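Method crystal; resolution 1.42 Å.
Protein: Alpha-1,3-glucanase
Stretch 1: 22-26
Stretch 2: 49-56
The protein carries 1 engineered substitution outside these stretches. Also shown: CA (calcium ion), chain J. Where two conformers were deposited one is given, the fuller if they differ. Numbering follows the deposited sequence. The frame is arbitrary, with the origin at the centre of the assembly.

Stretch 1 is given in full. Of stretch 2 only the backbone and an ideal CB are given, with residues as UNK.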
# COMPACT_ATOMS: atom_id res chain seq x y z
N MET A 22 2.89 15.75 -4.71
CA MET A 22 2.93 17.06 -4.06
C MET A 22 1.72 17.22 -3.15
O MET A 22 0.58 17.05 -3.60
CB MET A 22 2.99 18.17 -5.10
CG MET A 22 4.21 18.02 -6.00
SD MET A 22 4.60 19.53 -6.88
CE MET A 22 3.15 19.69 -7.88
N GLU A 23 1.97 17.53 -1.88
CA GLU A 23 0.87 17.70 -0.93
C GLU A 23 0.20 19.05 -1.14
O GLU A 23 0.87 20.08 -1.29
CB GLU A 23 1.40 17.62 0.51
CG GLU A 23 2.02 16.27 0.87
CD GLU A 23 1.00 15.15 0.99
OE1 GLU A 23 -0.22 15.41 0.93
OE2 GLU A 23 1.44 13.99 1.15
N ALA A 24 -1.13 19.05 -1.13
CA ALA A 24 -1.87 20.30 -1.35
C ALA A 24 -1.54 21.32 -0.28
O ALA A 24 -1.41 22.52 -0.57
CB ALA A 24 -3.37 20.01 -1.35
N GLU A 25 -1.41 20.87 0.97
CA GLU A 25 -1.27 21.72 2.15
C GLU A 25 0.12 22.30 2.32
O GLU A 25 0.36 23.00 3.32
CB GLU A 25 -1.67 20.94 3.41
CG GLU A 25 -0.77 19.74 3.72
CD GLU A 25 -1.19 18.45 3.03
OE1 GLU A 25 -1.95 18.48 2.03
OE2 GLU A 25 -0.76 17.38 3.51
N SER A 26 1.04 22.03 1.41
CA SER A 26 2.40 22.52 1.56
C SER A 26 2.38 24.04 1.70
O SER A 26 1.59 24.73 1.05
CB SER A 26 3.22 22.13 0.33
OG SER A 26 4.43 22.89 0.26
N UNK A 49 -5.99 11.77 5.26
CA UNK A 49 -5.26 12.40 4.17
C UNK A 49 -3.78 12.04 4.22
O UNK A 49 -3.22 11.75 5.28
CB UNK A 49 -5.44 13.92 4.22
N UNK A 50 -3.16 12.02 3.04
CA UNK A 50 -1.70 12.01 2.97
C UNK A 50 -1.14 13.22 3.71
O UNK A 50 -1.61 14.35 3.52
CB UNK A 50 -1.22 12.00 1.52
N UNK A 51 -0.15 12.99 4.56
CA UNK A 51 0.35 14.06 5.40
C UNK A 51 -0.58 14.46 6.51
O UNK A 51 -0.29 15.44 7.21
CB UNK A 51 0.65 15.29 4.54
N UNK A 52 -1.68 13.73 6.70
CA UNK A 52 -2.72 14.05 7.68
C UNK A 52 -3.32 15.43 7.47
O UNK A 52 -3.85 16.03 8.41
CB UNK A 52 -2.15 13.95 9.10
N UNK A 53 -3.29 15.94 6.24
CA UNK A 53 -3.93 17.21 5.96
C UNK A 53 -4.33 17.30 4.49
O UNK A 53 -3.77 16.64 3.62
CB UNK A 53 -3.00 18.37 6.33
N UNK A 54 -5.33 18.14 4.24
CA UNK A 54 -5.79 18.47 2.90
C UNK A 54 -6.19 19.94 2.90
O UNK A 54 -6.24 20.58 3.95
CB UNK A 54 -6.95 17.57 2.47
N UNK A 55 -6.49 20.47 1.72
CA UNK A 55 -7.05 21.81 1.60
C UNK A 55 -8.48 21.67 1.12
O UNK A 55 -8.74 21.11 0.04
CB UNK A 55 -6.23 22.68 0.65
N UNK A 56 -9.41 22.15 1.94
CA UNK A 56 -10.84 22.07 1.67
C UNK A 56 -11.26 23.28 0.84
O UNK A 56 -11.09 24.43 1.28
CB UNK A 56 -11.64 22.00 2.97
CA CA J . -2.19 16.03 1.95

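The two stretches meet around a calcium ion. Stretch 1 supplies Glu23 OE1 at 2.3 Å from the calcium ion and, from Glu25, both OE1 and OE2 at 2.5 Å, so the visible surface is strongly acidic, with the uncharged Ala24 to one side.

At position 49 CA-to-CB points toward stretch 1, yet nothing there lies within 5.5 Å of the ideal CB. Stretch 1 sets little restriction, and many side chains could be considered; the residue is Ala49, which makes no contact. Its backbone O accepts a hydrogen bond from the N of residue 52, closing a tight bend.

At position 50 the backbone O binds the calcium ion at 2.4 Å, whatever the side chain, and although CA-to-CB runs sideways, the ideal CB is 3.3 Å from Glu23 OE2, the carboxylate oxygen not bound to the metal. A small donor would suit, serine or threonine above all. The residue is Ser50, in the t rotamer, and its OG donates a short 2.5 Å hydrogen bond to Glu23 OE2. Glu23 thus joins the ion through one oxygen and the neighbouring loop through the other.

At position 51 phi is 73° and psi 6°, a combination that favours glycine, and the ideal CB would sit 2.7 Å from Glu25 OE2, a clash. Both arguments point to Gly51, whose CA lies 4.0 Å from Glu25 OE2.

Position 52 also has positive phi, 58°, which would admit glycine, asparagine or aspartate readily, but its CB points away from stretch 1, which therefore does not discriminate. The residue is Arg52, with its guanidinium hydrogen-bonded outside this contact.

At position 53 the backbone O again binds the calcium ion, at 2.4 Å, and the CB points toward stretch 1, 3.7 Å from Glu25 CG. A compact side chain, such as alanine, serine or threonine, would pack here. Ser53 does so, its OG 3.5 Å from Glu25 CB; the hydroxyl is hydrogen-bonded elsewhere in the structure.

Position 54 points away, with its ideal CB 5.1 Å from Glu25 OE1, so the choice is wide. It is Ser54, touching stretch 1 through CA, 3.9 Å from Glu25 OE1.

Position 55, in extended conformation, directs its CB sideways, 4.4 Å from Ala24 CB. A branched aliphatic residue, valine or isoleucine, would suit both strand and neighbour. Val55, chi1 t, places CG2 4.0 Å from Ala24 CB and 3.8 Å from Glu25 CA, adding apolar packing beside the metal site.

Position 56 is beyond reach of stretch 1; Tyr56 continues the strand.

Stretch 2 49-56: ASGRSSVY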
# COMPACT_ATOMS: atom_id res chain seq x y z
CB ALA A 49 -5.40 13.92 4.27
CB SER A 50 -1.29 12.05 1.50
OG SER A 50 0.11 11.85 1.35
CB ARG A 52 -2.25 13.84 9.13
CG ARG A 52 -1.55 12.51 9.34
CD ARG A 52 -2.50 11.31 9.13
NE ARG A 52 -1.74 10.08 9.37
CZ ARG A 52 -2.24 8.96 9.90
NH1 ARG A 52 -3.52 8.86 10.23
NH2 ARG A 52 -1.43 7.92 10.09
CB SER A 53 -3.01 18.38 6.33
OG SER A 53 -3.62 19.64 6.05
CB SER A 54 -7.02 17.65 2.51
OG SER A 54 -6.68 16.30 2.34
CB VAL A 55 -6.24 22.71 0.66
CG1 VAL A 55 -6.89 24.09 0.58
CG2 VAL A 55 -4.80 22.83 1.15
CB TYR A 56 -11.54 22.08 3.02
CG TYR A 56 -13.05 21.97 3.07
CD1 TYR A 56 -13.74 20.96 2.40
CD2 TYR A 56 -13.78 22.85 3.86
CE1 TYR A 56 -15.14 20.85 2.51
CE2 TYR A 56 -15.15 22.74 3.97
CZ TYR A 56 -15.82 21.76 3.29
OH TYR A 56 -17.20 21.67 3.44
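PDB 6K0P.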